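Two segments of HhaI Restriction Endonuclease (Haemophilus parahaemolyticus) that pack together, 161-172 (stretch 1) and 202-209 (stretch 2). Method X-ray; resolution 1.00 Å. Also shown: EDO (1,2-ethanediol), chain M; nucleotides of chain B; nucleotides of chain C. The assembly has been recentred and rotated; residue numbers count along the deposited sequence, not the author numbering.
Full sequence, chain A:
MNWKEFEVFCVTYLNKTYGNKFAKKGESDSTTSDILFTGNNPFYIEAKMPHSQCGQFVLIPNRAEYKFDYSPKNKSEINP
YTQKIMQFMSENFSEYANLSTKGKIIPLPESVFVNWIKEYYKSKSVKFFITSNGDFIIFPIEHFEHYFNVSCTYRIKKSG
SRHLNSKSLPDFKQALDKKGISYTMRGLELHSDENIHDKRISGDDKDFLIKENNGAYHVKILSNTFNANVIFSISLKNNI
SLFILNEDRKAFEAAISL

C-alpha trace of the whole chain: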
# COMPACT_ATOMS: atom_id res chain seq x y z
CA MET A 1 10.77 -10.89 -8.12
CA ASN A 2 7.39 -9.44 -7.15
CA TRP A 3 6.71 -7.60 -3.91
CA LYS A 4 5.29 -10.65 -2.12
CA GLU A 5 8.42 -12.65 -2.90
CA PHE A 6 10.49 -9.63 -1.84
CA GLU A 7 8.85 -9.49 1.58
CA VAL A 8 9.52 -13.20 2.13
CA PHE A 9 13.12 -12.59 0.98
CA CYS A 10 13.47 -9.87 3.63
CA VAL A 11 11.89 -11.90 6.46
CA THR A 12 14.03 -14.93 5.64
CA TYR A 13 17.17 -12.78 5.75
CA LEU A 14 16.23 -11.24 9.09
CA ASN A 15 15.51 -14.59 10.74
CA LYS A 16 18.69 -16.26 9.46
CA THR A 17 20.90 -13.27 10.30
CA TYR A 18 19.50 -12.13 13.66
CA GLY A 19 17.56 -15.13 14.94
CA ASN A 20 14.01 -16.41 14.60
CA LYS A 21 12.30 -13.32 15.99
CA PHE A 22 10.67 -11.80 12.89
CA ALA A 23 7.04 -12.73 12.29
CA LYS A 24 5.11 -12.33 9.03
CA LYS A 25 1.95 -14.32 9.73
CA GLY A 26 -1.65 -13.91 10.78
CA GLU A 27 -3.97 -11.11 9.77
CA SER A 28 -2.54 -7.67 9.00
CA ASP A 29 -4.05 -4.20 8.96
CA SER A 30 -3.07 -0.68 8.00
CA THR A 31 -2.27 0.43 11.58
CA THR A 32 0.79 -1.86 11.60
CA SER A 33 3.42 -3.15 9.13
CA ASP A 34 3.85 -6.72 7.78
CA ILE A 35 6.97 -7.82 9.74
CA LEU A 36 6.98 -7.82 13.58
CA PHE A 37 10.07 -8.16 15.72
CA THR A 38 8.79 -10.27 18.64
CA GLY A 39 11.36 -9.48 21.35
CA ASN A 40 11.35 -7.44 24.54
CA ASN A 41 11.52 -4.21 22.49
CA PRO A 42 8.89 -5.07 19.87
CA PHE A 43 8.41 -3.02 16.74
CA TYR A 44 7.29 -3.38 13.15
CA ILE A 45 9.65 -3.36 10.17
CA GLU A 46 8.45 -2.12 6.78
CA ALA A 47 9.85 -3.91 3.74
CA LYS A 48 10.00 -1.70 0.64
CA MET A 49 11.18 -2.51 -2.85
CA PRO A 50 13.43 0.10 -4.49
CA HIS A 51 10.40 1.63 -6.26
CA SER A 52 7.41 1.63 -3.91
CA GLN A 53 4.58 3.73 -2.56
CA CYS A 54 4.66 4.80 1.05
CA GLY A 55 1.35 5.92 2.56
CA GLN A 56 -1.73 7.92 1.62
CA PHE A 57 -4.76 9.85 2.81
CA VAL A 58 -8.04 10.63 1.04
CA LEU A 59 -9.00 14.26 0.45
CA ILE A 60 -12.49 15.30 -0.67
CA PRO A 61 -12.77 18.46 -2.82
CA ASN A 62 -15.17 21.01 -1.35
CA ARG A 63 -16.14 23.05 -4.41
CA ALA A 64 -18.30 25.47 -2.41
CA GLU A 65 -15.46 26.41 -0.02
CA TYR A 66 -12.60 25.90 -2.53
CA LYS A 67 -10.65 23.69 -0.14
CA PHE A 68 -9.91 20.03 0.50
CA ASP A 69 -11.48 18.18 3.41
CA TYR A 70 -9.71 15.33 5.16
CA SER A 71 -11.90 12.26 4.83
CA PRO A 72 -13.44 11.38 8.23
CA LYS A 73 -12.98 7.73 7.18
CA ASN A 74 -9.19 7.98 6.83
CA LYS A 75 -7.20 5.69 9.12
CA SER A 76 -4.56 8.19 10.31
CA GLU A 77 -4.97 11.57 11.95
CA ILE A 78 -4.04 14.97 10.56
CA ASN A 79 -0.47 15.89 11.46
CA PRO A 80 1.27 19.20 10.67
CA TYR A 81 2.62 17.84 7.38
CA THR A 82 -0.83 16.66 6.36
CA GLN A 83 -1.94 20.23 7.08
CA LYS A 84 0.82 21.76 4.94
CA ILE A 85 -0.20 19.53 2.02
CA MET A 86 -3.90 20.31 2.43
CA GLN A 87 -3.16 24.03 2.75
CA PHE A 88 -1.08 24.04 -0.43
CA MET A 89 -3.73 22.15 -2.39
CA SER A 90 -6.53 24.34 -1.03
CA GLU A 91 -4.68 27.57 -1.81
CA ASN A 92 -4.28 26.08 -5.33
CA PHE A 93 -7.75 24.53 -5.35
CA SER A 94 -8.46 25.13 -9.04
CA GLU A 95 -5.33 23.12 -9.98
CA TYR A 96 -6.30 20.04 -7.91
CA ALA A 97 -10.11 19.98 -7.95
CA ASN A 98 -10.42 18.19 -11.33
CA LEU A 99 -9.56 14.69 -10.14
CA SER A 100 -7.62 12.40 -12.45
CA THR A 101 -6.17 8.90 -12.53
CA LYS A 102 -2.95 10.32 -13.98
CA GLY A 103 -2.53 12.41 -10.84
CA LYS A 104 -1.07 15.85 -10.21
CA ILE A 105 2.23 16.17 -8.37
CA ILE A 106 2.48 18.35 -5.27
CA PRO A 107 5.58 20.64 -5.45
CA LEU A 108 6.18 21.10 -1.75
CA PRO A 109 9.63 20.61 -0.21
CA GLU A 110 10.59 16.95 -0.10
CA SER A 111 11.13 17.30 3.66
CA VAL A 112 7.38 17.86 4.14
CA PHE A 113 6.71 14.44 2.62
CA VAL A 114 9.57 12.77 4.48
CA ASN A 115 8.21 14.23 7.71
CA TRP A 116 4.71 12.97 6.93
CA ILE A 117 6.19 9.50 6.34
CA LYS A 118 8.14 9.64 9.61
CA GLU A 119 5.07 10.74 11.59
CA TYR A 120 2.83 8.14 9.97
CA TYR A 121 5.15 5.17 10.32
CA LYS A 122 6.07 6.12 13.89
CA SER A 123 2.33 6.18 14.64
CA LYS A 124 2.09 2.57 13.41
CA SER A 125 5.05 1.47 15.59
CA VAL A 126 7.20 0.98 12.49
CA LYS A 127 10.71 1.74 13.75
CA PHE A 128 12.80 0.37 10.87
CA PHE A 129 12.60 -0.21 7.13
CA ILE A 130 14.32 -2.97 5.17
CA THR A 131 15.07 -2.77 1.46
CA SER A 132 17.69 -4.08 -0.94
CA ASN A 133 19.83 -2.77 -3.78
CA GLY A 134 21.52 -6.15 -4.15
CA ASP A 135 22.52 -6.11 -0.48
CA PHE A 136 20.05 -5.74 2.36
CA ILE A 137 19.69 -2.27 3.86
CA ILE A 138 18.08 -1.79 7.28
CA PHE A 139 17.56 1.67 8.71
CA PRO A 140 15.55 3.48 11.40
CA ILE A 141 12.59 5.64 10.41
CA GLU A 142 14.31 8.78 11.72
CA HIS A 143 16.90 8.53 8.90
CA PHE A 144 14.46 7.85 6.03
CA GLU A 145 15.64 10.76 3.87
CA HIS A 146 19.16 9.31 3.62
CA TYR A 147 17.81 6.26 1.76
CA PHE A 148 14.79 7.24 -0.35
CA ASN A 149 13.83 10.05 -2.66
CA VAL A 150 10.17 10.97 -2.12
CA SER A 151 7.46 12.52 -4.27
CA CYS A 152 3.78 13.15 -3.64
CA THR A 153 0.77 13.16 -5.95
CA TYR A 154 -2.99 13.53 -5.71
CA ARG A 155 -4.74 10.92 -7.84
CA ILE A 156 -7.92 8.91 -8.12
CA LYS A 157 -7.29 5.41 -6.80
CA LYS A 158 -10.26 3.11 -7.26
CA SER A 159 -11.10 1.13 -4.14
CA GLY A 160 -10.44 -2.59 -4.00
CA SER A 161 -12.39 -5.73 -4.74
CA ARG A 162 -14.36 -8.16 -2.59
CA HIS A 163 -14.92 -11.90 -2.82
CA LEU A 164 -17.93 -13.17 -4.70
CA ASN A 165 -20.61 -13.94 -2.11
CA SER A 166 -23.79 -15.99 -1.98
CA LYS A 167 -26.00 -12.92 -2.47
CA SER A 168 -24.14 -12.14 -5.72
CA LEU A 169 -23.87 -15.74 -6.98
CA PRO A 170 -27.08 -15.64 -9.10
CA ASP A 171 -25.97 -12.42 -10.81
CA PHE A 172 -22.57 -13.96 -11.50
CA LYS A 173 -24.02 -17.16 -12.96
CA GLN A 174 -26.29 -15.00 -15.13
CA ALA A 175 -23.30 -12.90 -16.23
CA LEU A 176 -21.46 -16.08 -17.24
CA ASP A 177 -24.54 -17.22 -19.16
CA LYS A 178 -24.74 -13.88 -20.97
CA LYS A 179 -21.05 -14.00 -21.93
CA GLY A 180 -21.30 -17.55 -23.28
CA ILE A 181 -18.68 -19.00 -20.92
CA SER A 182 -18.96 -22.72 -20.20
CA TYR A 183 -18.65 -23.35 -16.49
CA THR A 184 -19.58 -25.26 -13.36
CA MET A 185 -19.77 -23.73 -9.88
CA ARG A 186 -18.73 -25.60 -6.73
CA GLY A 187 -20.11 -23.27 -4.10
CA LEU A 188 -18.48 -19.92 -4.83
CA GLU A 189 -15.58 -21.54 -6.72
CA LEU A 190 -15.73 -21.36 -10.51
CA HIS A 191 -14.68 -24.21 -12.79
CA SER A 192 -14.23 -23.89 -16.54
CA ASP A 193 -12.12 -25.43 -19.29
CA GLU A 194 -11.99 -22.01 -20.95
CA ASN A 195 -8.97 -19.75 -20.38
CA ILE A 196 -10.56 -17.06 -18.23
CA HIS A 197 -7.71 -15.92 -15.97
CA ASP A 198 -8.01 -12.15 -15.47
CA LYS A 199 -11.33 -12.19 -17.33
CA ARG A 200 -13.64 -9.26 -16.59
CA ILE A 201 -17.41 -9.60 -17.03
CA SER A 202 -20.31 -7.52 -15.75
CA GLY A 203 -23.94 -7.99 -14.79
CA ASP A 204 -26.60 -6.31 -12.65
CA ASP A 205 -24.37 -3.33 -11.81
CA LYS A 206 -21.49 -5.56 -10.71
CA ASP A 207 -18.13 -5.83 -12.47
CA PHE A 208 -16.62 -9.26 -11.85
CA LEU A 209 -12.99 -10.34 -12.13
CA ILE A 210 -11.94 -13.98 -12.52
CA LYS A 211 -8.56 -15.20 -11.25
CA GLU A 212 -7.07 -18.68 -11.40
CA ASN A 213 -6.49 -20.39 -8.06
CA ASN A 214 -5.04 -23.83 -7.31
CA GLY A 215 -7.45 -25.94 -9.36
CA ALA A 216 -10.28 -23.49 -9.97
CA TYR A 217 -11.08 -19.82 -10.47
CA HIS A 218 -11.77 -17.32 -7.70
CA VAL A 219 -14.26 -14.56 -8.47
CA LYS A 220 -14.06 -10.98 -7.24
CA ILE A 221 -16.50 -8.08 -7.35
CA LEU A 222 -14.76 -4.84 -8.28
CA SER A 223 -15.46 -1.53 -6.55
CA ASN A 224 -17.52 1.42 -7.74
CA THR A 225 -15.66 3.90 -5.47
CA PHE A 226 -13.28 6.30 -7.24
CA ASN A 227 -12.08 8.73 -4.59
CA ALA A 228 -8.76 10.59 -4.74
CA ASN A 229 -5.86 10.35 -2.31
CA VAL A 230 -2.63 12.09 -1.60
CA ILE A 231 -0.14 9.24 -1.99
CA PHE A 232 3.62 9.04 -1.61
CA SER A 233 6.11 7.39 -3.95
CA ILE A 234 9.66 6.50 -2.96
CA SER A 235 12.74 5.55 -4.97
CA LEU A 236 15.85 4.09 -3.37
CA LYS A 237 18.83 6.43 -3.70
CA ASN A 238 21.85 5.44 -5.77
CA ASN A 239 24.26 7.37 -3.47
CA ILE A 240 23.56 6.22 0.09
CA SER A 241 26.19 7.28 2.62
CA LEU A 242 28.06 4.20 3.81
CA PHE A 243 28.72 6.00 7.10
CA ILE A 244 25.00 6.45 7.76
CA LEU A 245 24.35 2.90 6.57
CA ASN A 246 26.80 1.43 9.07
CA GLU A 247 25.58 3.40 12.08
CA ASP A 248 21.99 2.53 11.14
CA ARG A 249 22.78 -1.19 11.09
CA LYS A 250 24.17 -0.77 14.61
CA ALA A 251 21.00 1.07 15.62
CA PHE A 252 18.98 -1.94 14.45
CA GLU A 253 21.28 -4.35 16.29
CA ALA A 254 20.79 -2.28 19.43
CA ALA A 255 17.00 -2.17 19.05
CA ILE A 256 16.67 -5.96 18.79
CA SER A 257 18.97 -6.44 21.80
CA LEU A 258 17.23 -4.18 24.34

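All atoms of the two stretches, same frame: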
# COMPACT_ATOMS: atom_id res chain seq x y z
N SER A 161 -11.37 -4.75 -4.41
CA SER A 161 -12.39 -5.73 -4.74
C SER A 161 -12.89 -6.42 -3.47
O SER A 161 -12.41 -6.18 -2.36
CB SER A 161 -11.80 -6.77 -5.69
OG SER A 161 -10.73 -7.46 -5.07
N ARG A 162 -13.88 -7.29 -3.65
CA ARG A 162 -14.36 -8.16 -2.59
C ARG A 162 -14.67 -9.53 -3.19
O ARG A 162 -14.91 -9.66 -4.39
CB ARG A 162 -15.59 -7.58 -1.88
CG ARG A 162 -16.76 -7.25 -2.79
CD ARG A 162 -17.63 -6.18 -2.16
NE ARG A 162 -18.78 -5.83 -3.00
CZ ARG A 162 -19.95 -6.46 -2.96
NH1 ARG A 162 -20.15 -7.47 -2.14
NH2 ARG A 162 -20.93 -6.06 -3.76
N HIS A 163 -14.64 -10.55 -2.35
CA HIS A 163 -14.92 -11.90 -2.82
C HIS A 163 -16.37 -11.99 -3.30
O HIS A 163 -17.27 -11.39 -2.71
CB HIS A 163 -14.72 -12.91 -1.70
CG HIS A 163 -13.29 -13.12 -1.32
ND1 HIS A 163 -12.90 -14.14 -0.48
CD2 HIS A 163 -12.17 -12.46 -1.67
CE1 HIS A 163 -11.58 -14.09 -0.32
NE2 HIS A 163 -11.12 -13.07 -1.03
N LEU A 164 -16.58 -12.76 -4.36
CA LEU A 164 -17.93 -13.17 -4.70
C LEU A 164 -18.59 -13.78 -3.47
O LEU A 164 -17.95 -14.52 -2.71
CB LEU A 164 -17.89 -14.21 -5.82
CG LEU A 164 -19.23 -14.72 -6.34
CD1 LEU A 164 -19.93 -13.64 -7.15
CD2 LEU A 164 -19.05 -15.98 -7.16
N ASN A 165 -19.86 -13.46 -3.26
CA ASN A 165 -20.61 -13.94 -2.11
C ASN A 165 -21.90 -14.59 -2.58
O ASN A 165 -22.28 -14.50 -3.75
CB ASN A 165 -20.89 -12.81 -1.11
CG ASN A 165 -21.51 -11.59 -1.76
OD1 ASN A 165 -22.35 -11.70 -2.66
ND2 ASN A 165 -21.10 -10.40 -1.32
N SER A 166 -22.57 -15.26 -1.64
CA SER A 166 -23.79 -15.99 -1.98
C SER A 166 -24.85 -15.06 -2.55
O SER A 166 -25.54 -15.41 -3.52
CB SER A 166 -24.33 -16.71 -0.74
OG SER A 166 -23.36 -17.58 -0.20
N LYS A 167 -25.00 -13.86 -1.97
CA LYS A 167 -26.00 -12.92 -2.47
C LYS A 167 -25.75 -12.57 -3.93
O LYS A 167 -26.70 -12.35 -4.69
CB LYS A 167 -26.00 -11.66 -1.61
CG LYS A 167 -26.99 -10.60 -2.07
CD LYS A 167 -26.93 -9.36 -1.19
N SER A 168 -24.48 -12.52 -4.36
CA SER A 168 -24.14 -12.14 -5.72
C SER A 168 -24.02 -13.33 -6.66
O SER A 168 -23.85 -13.13 -7.87
CB SER A 168 -22.82 -11.37 -5.73
OG SER A 168 -22.84 -10.31 -4.79
N LEU A 169 -24.09 -14.56 -6.14
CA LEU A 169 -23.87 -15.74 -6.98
C LEU A 169 -24.86 -15.82 -8.13
O LEU A 169 -24.43 -16.10 -9.27
CB LEU A 169 -23.86 -16.99 -6.10
CG LEU A 169 -23.58 -18.33 -6.79
CD1 LEU A 169 -22.27 -18.28 -7.56
CD2 LEU A 169 -23.55 -19.45 -5.78
N PRO A 170 -26.17 -15.62 -7.94
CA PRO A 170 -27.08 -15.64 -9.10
C PRO A 170 -26.70 -14.64 -10.18
O PRO A 170 -26.70 -14.99 -11.37
CB PRO A 170 -28.45 -15.33 -8.46
CG PRO A 170 -28.32 -15.77 -7.06
CD PRO A 170 -26.90 -15.50 -6.66
N ASP A 171 -26.38 -13.40 -9.81
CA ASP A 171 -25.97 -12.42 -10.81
C ASP A 171 -24.72 -12.88 -11.55
O ASP A 171 -24.59 -12.67 -12.76
CB ASP A 171 -25.73 -11.05 -10.18
CG ASP A 171 -27.01 -10.32 -9.85
OD1 ASP A 171 -26.98 -9.43 -8.98
OD2 ASP A 171 -28.06 -10.66 -10.45
N PHE A 172 -23.79 -13.52 -10.84
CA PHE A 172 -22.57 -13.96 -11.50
C PHE A 172 -22.85 -15.11 -12.47
O PHE A 172 -22.34 -15.11 -13.59
CB PHE A 172 -21.51 -14.37 -10.48
CG PHE A 172 -20.23 -14.81 -11.12
CD1 PHE A 172 -19.49 -13.91 -11.88
CD2 PHE A 172 -19.77 -16.11 -11.00
CE1 PHE A 172 -18.32 -14.30 -12.49
CE2 PHE A 172 -18.60 -16.50 -11.61
CZ PHE A 172 -17.87 -15.59 -12.36
N SER A 202 -19.42 -8.35 -16.54
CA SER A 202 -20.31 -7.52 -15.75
C SER A 202 -21.74 -8.00 -15.85
O SER A 202 -22.14 -8.64 -16.83
CB SER A 202 -20.23 -6.04 -16.19
OG SER A 202 -18.91 -5.54 -16.06
N GLY A 203 -22.52 -7.69 -14.81
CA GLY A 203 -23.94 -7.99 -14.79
C GLY A 203 -24.63 -7.44 -13.56
O GLY A 203 -24.13 -7.59 -12.44
N ASP A 204 -25.79 -6.81 -13.76
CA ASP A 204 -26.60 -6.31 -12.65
C ASP A 204 -25.82 -5.31 -11.79
O ASP A 204 -25.84 -5.36 -10.56
CB ASP A 204 -27.16 -7.46 -11.82
CG ASP A 204 -28.51 -7.14 -11.23
OD1 ASP A 204 -29.36 -6.58 -11.97
OD2 ASP A 204 -28.74 -7.44 -10.04
N ASP A 205 -25.15 -4.38 -12.46
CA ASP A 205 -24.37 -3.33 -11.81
C ASP A 205 -23.25 -3.90 -10.93
O ASP A 205 -22.90 -3.34 -9.89
CB ASP A 205 -25.25 -2.35 -11.02
CG ASP A 205 -24.45 -1.22 -10.41
OD1 ASP A 205 -24.48 -1.07 -9.17
OD2 ASP A 205 -23.77 -0.50 -11.16
N LYS A 206 -22.68 -5.02 -11.35
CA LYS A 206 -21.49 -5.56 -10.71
C LYS A 206 -20.48 -5.92 -11.79
O LYS A 206 -20.82 -6.59 -12.76
CB LYS A 206 -21.80 -6.78 -9.84
CG LYS A 206 -22.46 -6.42 -8.51
CD LYS A 206 -22.48 -7.60 -7.55
CE LYS A 206 -22.97 -7.17 -6.17
NZ LYS A 206 -24.43 -6.87 -6.16
N ASP A 207 -19.25 -5.45 -11.61
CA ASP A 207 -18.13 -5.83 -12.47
C ASP A 207 -17.38 -6.95 -11.76
O ASP A 207 -16.92 -6.77 -10.63
CB ASP A 207 -17.21 -4.64 -12.72
CG ASP A 207 -17.93 -3.47 -13.38
OD1 ASP A 207 -18.77 -3.70 -14.19
OD2 ASP A 207 -17.59 -2.24 -13.01
N PHE A 208 -17.26 -8.09 -12.42
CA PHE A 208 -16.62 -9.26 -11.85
C PHE A 208 -15.24 -9.44 -12.47
O PHE A 208 -15.00 -9.06 -13.62
CB PHE A 208 -17.46 -10.53 -12.09
CG PHE A 208 -18.83 -10.47 -11.49
CD1 PHE A 208 -19.03 -10.73 -10.15
CD2 PHE A 208 -19.93 -10.17 -12.28
CE1 PHE A 208 -20.30 -10.67 -9.60
CE2 PHE A 208 -21.20 -10.11 -11.74
CZ PHE A 208 -21.38 -10.37 -10.39
N LEU A 209 -14.33 -10.01 -11.68
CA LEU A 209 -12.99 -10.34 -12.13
C LEU A 209 -12.72 -11.79 -11.76
O LEU A 209 -13.00 -12.20 -10.62
CB LEU A 209 -11.95 -9.43 -11.49
CG LEU A 209 -10.48 -9.73 -11.80
CD1 LEU A 209 -10.18 -9.53 -13.28
CD2 LEU A 209 -9.57 -8.86 -10.94
C1 EDO M . -11.83 -9.28 -0.34
O1 EDO M . -10.46 -9.69 -0.43
C2 EDO M . -12.60 -10.25 0.54
O2 EDO M . -14.00 -9.96 0.44
P DC B 2 -23.28 -12.79 1.91
OP1 DC B 2 -24.18 -13.37 0.88
OP2 DC B 2 -21.87 -13.25 2.00
O5' DC B 2 -23.29 -11.20 1.73
C5' DC B 2 -24.53 -10.50 1.72
C4' DC B 2 -24.31 -9.00 1.76
O4' DC B 2 -23.74 -8.63 3.04
C3' DC B 2 -23.37 -8.46 0.69
O3' DC B 2 -24.05 -7.48 -0.09
C2' DC B 2 -22.18 -7.87 1.47
C1' DC B 2 -22.79 -7.60 2.84
N1 DC B 2 -21.82 -7.62 3.97
C2 DC B 2 -21.72 -6.50 4.81
O2 DC B 2 -22.43 -5.51 4.59
N3 DC B 2 -20.84 -6.53 5.84
C4 DC B 2 -20.09 -7.61 6.05
N4 DC B 2 -19.24 -7.60 7.08
C5 DC B 2 -20.18 -8.76 5.21
C6 DC B 2 -21.05 -8.72 4.20
P DC B 3 -23.50 -7.05 -1.54
OP1 DC B 3 -24.66 -6.95 -2.44
OP2 DC B 3 -22.38 -7.95 -1.89
O5' DC B 3 -22.94 -5.58 -1.29
C5' DC B 3 -23.81 -4.56 -0.80
C4' DC B 3 -23.02 -3.36 -0.33
O4' DC B 3 -22.32 -3.69 0.90
C3' DC B 3 -21.96 -2.87 -1.32
O3' DC B 3 -22.20 -1.50 -1.64
C2' DC B 3 -20.62 -3.09 -0.59
C1' DC B 3 -21.04 -3.10 0.87
N1 DC B 3 -20.15 -3.88 1.77
C2 DC B 3 -19.63 -3.28 2.93
O2 DC B 3 -19.92 -2.10 3.18
N3 DC B 3 -18.83 -4.01 3.75
C4 DC B 3 -18.54 -5.28 3.45
N4 DC B 3 -17.74 -5.95 4.28
C5 DC B 3 -19.06 -5.91 2.28
C6 DC B 3 -19.85 -5.18 1.48
P DG C 7 -8.03 -8.96 -7.05
OP1 DG C 7 -7.59 -10.26 -7.60
OP2 DG C 7 -9.47 -8.68 -6.90
O5' DG C 7 -7.33 -8.76 -5.62
C5' DG C 7 -5.96 -9.13 -5.45
C4' DG C 7 -5.59 -9.29 -3.99
O4' DG C 7 -5.43 -7.98 -3.37
C3' DG C 7 -6.62 -10.01 -3.12
O3' DG C 7 -5.93 -10.72 -2.08
C2' DG C 7 -7.49 -8.87 -2.60
C1' DG C 7 -6.48 -7.74 -2.44
N9 DG C 7 -7.01 -6.41 -2.73
C8 DG C 7 -7.82 -6.05 -3.77
N7 DG C 7 -8.11 -4.78 -3.79
C5 DG C 7 -7.43 -4.26 -2.69
C6 DG C 7 -7.36 -2.94 -2.20
O6 DG C 7 -7.91 -1.92 -2.66
N1 DG C 7 -6.57 -2.85 -1.06
C2 DG C 7 -5.92 -3.91 -0.47
N2 DG C 7 -5.20 -3.63 0.62
N3 DG C 7 -5.97 -5.15 -0.92
C4 DG C 7 -6.74 -5.25 -2.03

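Stretch 1 runs from a short strand (Arg 162 and His 163) through a loop into a helix that continues beyond Phe 172; stretch 2 is a tight turn leading into a strand. No hydrogen bond joins them, and the 388 Å² they bury together comes mostly from side chains. The turn is closed by its own backbone, Gly 203 N to Lys 206 O (2.9 Å) and Lys 206 N to Gly 203 O, with Asp 204 and Asp 205 at its tip, both at positive phi. The nearest CA atoms across the stretches are those of Gly 203 and Asp 171, 6.3 Å apart.

Phe 208 is the hub. Its CA-to-CB bond points toward stretch 1, and the m rotamer (chi1 -60°) sets the ring against Phe 172 and Leu 164. Phe 172, in t, turns an edge to its face: centroids lie 5.0 Å apart, planes at 61°, and Phe 172 CD1 reaches 3.5 Å from Phe 208 CG. Phe 172 CB also sits over that face, 4.2 Å from the ring centroid, a CH-pi contact. Leu 164, t at chi1 and p at chi2, brings CD1 to 3.9 Å from Phe 208 CE1.

Lys 206 leaves the turn with chi1 m and an extended middle, then bends at chi4 (71°). Its CE packs 3.4 Å from Ser 168 OG and 3.3 Å from Arg 162 NH2, while NZ stays 4.6 Å from Asp 171 OD1, too far for a salt bridge. Lys 206 NZ and Arg 162 NH2, 4.3 Å apart, are like charges near the DNA backbone; NZ lies 3.7 Å from OP1 of DC3, whose negative charge can offset their repulsion.

Ser 168, in m, donates OG to Asn 165 OD1 (2.6 Å). At the turn, Asp 171 OD1 and Asp 204 OD2 approach to 2.9 Å, an acceptor pair that would repel if both are charged.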